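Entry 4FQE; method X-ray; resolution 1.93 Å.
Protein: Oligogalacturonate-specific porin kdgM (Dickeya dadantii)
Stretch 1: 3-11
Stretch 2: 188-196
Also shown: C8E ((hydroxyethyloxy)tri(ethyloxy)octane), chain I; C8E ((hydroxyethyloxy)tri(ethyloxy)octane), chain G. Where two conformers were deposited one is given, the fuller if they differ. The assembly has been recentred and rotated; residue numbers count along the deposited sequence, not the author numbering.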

# COMPACT_ATOMS: atom_id res chain seq x y z
N ILE A 3 1.28 8.26 -10.62
CA ILE A 3 2.13 7.18 -11.08
C ILE A 3 3.27 7.07 -10.05
O ILE A 3 3.90 8.07 -9.69
CB ILE A 3 2.70 7.49 -12.48
CG1 ILE A 3 1.56 7.58 -13.50
CG2 ILE A 3 3.72 6.43 -12.93
CD1 ILE A 3 1.99 8.20 -14.83
N ASP A 4 3.48 5.87 -9.55
CA ASP A 4 4.35 5.63 -8.44
C ASP A 4 5.35 4.58 -8.90
O ASP A 4 5.00 3.45 -9.18
CB ASP A 4 3.53 5.15 -7.22
CG ASP A 4 4.37 5.00 -5.95
OD1 ASP A 4 5.38 4.28 -5.95
OD2 ASP A 4 3.92 5.52 -4.92
N TYR A 5 6.61 4.99 -8.94
CA TYR A 5 7.70 4.07 -9.15
C TYR A 5 8.43 3.76 -7.84
O TYR A 5 8.67 4.66 -7.04
CB TYR A 5 8.74 4.67 -10.11
CG TYR A 5 10.02 3.85 -10.08
CD1 TYR A 5 10.07 2.59 -10.68
CD2 TYR A 5 11.14 4.30 -9.40
CE1 TYR A 5 11.24 1.83 -10.63
CE2 TYR A 5 12.31 3.54 -9.33
CZ TYR A 5 12.34 2.31 -9.96
OH TYR A 5 13.50 1.57 -9.90
N ARG A 6 8.78 2.50 -7.64
CA ARG A 6 9.41 2.07 -6.39
C ARG A 6 10.44 0.98 -6.68
O ARG A 6 10.18 0.07 -7.47
CB ARG A 6 8.36 1.58 -5.37
CG ARG A 6 8.92 1.33 -3.98
CD ARG A 6 7.83 0.89 -2.98
NE ARG A 6 7.45 -0.51 -3.21
CZ ARG A 6 6.40 -1.12 -2.67
NH1 ARG A 6 5.59 -0.48 -1.84
NH2 ARG A 6 6.18 -2.41 -2.96
N HIS A 7 11.60 1.07 -6.03
CA HIS A 7 12.65 0.05 -6.06
C HIS A 7 12.82 -0.50 -4.68
O HIS A 7 12.85 0.25 -3.68
CB HIS A 7 13.96 0.66 -6.56
CG HIS A 7 15.08 -0.34 -6.73
ND1 HIS A 7 15.22 -1.08 -7.83
CD2 HIS A 7 16.13 -0.69 -5.89
CE1 HIS A 7 16.28 -1.88 -7.73
NE2 HIS A 7 16.87 -1.64 -6.54
N GLU A 8 12.93 -1.82 -4.58
CA GLU A 8 13.03 -2.51 -3.28
C GLU A 8 14.23 -3.43 -3.31
O GLU A 8 14.46 -4.11 -4.30
CB GLU A 8 11.77 -3.37 -3.03
CG GLU A 8 11.78 -4.24 -1.77
CD GLU A 8 10.44 -5.00 -1.54
OE1 GLU A 8 10.48 -6.21 -1.23
OE2 GLU A 8 9.35 -4.42 -1.68
N MET A 9 14.94 -3.52 -2.19
CA MET A 9 16.02 -4.49 -2.01
C MET A 9 16.00 -4.96 -0.58
O MET A 9 15.44 -4.29 0.27
CB MET A 9 17.37 -3.84 -2.23
CG MET A 9 17.59 -3.35 -3.64
SD MET A 9 19.35 -3.06 -3.92
CE MET A 9 19.30 -2.80 -5.70
N GLN A 10 16.59 -6.12 -0.29
CA GLN A 10 16.75 -6.52 1.11
C GLN A 10 18.22 -6.47 1.49
O GLN A 10 18.98 -5.63 0.95
CB GLN A 10 16.11 -7.89 1.38
CG GLN A 10 14.65 -7.93 1.00
CD GLN A 10 13.79 -8.68 2.00
OE1 GLN A 10 14.28 -9.24 2.99
NE2 GLN A 10 12.49 -8.71 1.73
N ASP A 11 18.63 -7.30 2.44
CA ASP A 11 20.04 -7.47 2.73
C ASP A 11 20.27 -8.79 3.45
O ASP A 11 19.73 -9.82 3.04
CB ASP A 11 20.58 -6.26 3.52
CG ASP A 11 20.10 -6.23 4.93
OD1 ASP A 11 20.57 -5.33 5.69
OD2 ASP A 11 19.25 -7.08 5.30
N PRO A 188 8.71 12.17 -3.29
CA PRO A 188 9.66 11.10 -3.01
C PRO A 188 9.46 10.52 -1.62
O PRO A 188 8.90 11.18 -0.77
CB PRO A 188 11.01 11.80 -3.11
CG PRO A 188 10.74 13.22 -2.79
CD PRO A 188 9.39 13.47 -3.43
N TYR A 189 9.87 9.26 -1.45
CA TYR A 189 9.76 8.57 -0.21
C TYR A 189 10.73 7.42 -0.05
O TYR A 189 11.27 6.91 -1.00
CB TYR A 189 8.33 8.07 -0.02
CG TYR A 189 7.91 7.03 -1.04
CD1 TYR A 189 7.26 7.38 -2.21
CD2 TYR A 189 8.15 5.69 -0.81
CE1 TYR A 189 6.86 6.41 -3.13
CE2 TYR A 189 7.77 4.72 -1.71
CZ TYR A 189 7.12 5.07 -2.86
OH TYR A 189 6.78 4.03 -3.76
N VAL A 190 10.93 7.04 1.20
CA VAL A 190 11.78 5.93 1.60
C VAL A 190 11.04 5.08 2.64
O VAL A 190 10.18 5.59 3.39
CB VAL A 190 13.14 6.41 2.18
CG1 VAL A 190 12.99 7.30 3.41
CG2 VAL A 190 13.99 5.21 2.53
N GLU A 191 11.33 3.78 2.64
CA GLU A 191 10.76 2.88 3.63
C GLU A 191 11.82 1.94 4.11
O GLU A 191 12.68 1.52 3.35
CB GLU A 191 9.61 2.03 3.06
CG GLU A 191 8.58 2.80 2.25
CD GLU A 191 7.54 1.93 1.58
OE1 GLU A 191 7.01 1.00 2.26
OE2 GLU A 191 7.25 2.18 0.38
N VAL A 192 11.75 1.61 5.39
CA VAL A 192 12.63 0.60 5.97
C VAL A 192 11.75 -0.31 6.78
O VAL A 192 10.95 0.16 7.62
CB VAL A 192 13.71 1.21 6.86
CG1 VAL A 192 14.67 0.13 7.35
CG2 VAL A 192 14.41 2.30 6.09
N GLY A 193 11.86 -1.59 6.53
CA GLY A 193 11.06 -2.57 7.25
C GLY A 193 11.82 -3.76 7.73
O GLY A 193 12.90 -4.06 7.25
N ASN A 194 11.24 -4.44 8.70
CA ASN A 194 11.77 -5.72 9.13
C ASN A 194 10.75 -6.79 8.88
O ASN A 194 9.59 -6.70 9.28
CB ASN A 194 12.17 -5.72 10.60
CG ASN A 194 13.46 -4.96 10.86
OD1 ASN A 194 13.50 -4.13 11.76
ND2 ASN A 194 14.53 -5.26 10.11
N VAL A 195 11.21 -7.83 8.20
CA VAL A 195 10.35 -8.93 7.82
C VAL A 195 10.82 -10.15 8.62
O VAL A 195 12.01 -10.53 8.57
CB VAL A 195 10.36 -9.09 6.29
CG1 VAL A 195 9.67 -7.90 5.66
CG2 VAL A 195 11.79 -9.17 5.75
N SER A 196 9.90 -10.68 9.45
CA SER A 196 10.17 -11.82 10.35
C SER A 196 9.20 -13.01 10.16
O SER A 196 7.97 -12.92 10.43
CB SER A 196 10.14 -11.32 11.80
OG SER A 196 11.36 -10.64 12.10
C1 C8E I . 2.89 9.52 15.13
C2 C8E I . 3.12 8.03 15.01
C3 C8E I . 3.65 7.60 13.63
C4 C8E I . 5.18 7.52 13.59
C5 C8E I . 5.73 6.13 13.91
C6 C8E I . 7.08 5.89 13.23
C7 C8E I . 8.09 5.13 14.10
C8 C8E I . 7.53 3.77 14.53
O9 C8E I . 8.60 2.84 14.76
C10 C8E I . 8.14 1.55 15.17
C11 C8E I . 8.73 0.54 14.20
O12 C8E I . 9.22 -0.59 14.91
C13 C8E I . 10.18 -1.28 14.12
C14 C8E I . 10.66 -2.50 14.89
O15 C8E I . 11.77 -3.07 14.17
C16 C8E I . 11.73 -4.49 14.22
C17 C8E I . 12.95 -5.02 14.94
O18 C8E I . 13.16 -6.37 14.52
C19 C8E I . 14.35 -6.92 15.09
C20 C8E I . 15.52 -6.71 14.13
O21 C8E I . 15.70 -7.86 13.30
C1 C8E G . 6.95 6.06 -13.80
C2 C8E G . 8.00 6.88 -13.10
C3 C8E G . 7.44 7.70 -11.94
C4 C8E G . 6.38 8.70 -12.39
C5 C8E G . 6.92 9.79 -13.31
C6 C8E G . 6.30 9.77 -14.71
C7 C8E G . 5.37 10.96 -14.93
C8 C8E G . 5.18 11.28 -16.41
O9 C8E G . 4.84 12.65 -16.62
C10 C8E G . 6.00 13.48 -16.52
C11 C8E G . 5.73 14.95 -16.76
O12 C8E G . 6.70 15.72 -16.04
C13 C8E G . 8.09 15.43 -16.32
C14 C8E G . 8.68 16.39 -17.34
O15 C8E G . 10.03 15.98 -17.64
C16 C8E G . 10.13 14.89 -18.57
C17 C8E G . 10.94 13.73 -18.06
O18 C8E G . 10.59 12.58 -18.83
C19 C8E G . 10.55 11.36 -18.11
C20 C8E G . 9.13 10.84 -18.04
O21 C8E G . 9.16 9.41 -18.02
O HOH W 1 5.19 2.04 -1.09

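Two strands, 3-9 and 188-195, run in roughly the same direction at 35°, and their axes come no closer than 9.2 Å. At that distance backbones cannot pair, so every link depends on side chains long enough to cross the gap. The contact is accordingly small, 235 Å² summed over both sides, and its specific links are polar.

Pro188 opens stretch 2 without touching stretch 1, although its CA is the nearest in register to that of Asp4. The work begins at Tyr189, which gives up 74 Å², more than any other residue here. Its CA-to-CB bond points sideways, yet with chi1 at 65° (p) and chi2 at -93° the ring reaches across and delivers the hydroxyl to Asp4. Tyr189 OH donates a hydrogen bond to Asp4 OD1 at 2.6 Å, a short contact between buried partners. Asp4 likewise starts sideways, and its t rotamer brings the carboxylate nearer. Tyrosine suits the place because a rigid ring spans the distance while ending in a donor; aspartate offers a compact acceptor, and OD1 is also hydrogen-bonded elsewhere in the structure. The aliphatic part of Arg6 packs alongside: Arg6 CB lies 3.3 Å from Tyr189 OH, and Arg6 CD sits at the ring's edge, near its plane.

Val190 is out of reach, as the alternation of a strand would lead one to expect, and at Glu191 the CA-to-CB bond points toward stretch 1. That of Arg6 points toward stretch 2, and the side chain is extended through chi1 and chi2 (both t) before turning at chi3 (75°, p). The salt bridge is long, with Arg6 NH1 3.8 Å from Glu191 OE2, but a water closes the gap: it accepts from Arg6 NH1 at 2.7 Å and donates to Glu191 OE2 at 2.5 Å. Arginine suits the place because its long chain carries a charge across the gap; the buried Glu191 supplies the opposite charge, its OE1 hydrogen-bonded elsewhere in the structure. Within its own strand, Arg6 NH2 lies 4.0 Å from Glu8 OE2, a long pairing of charges alone.

Val192, Gly193 and Asn194 add nothing across the gap; Asn194 instead lies against the detergent of chain I. Contact resumes at Val195, whose CA-to-CB bond points toward stretch 1. Val195 CG2 comes within 3.7 Å of Gln10 OE1, a packing contact in which the flexible glutamine, just past the end of its strand and starting sideways, extends its end to cover a small branched side chain.

The rule is economical: the two stretches are joined by a buried tyrosine–aspartate hydrogen bond, a water-assisted ion pair, and packing of Arg6 on Tyr189 and of Gln10 on Val195.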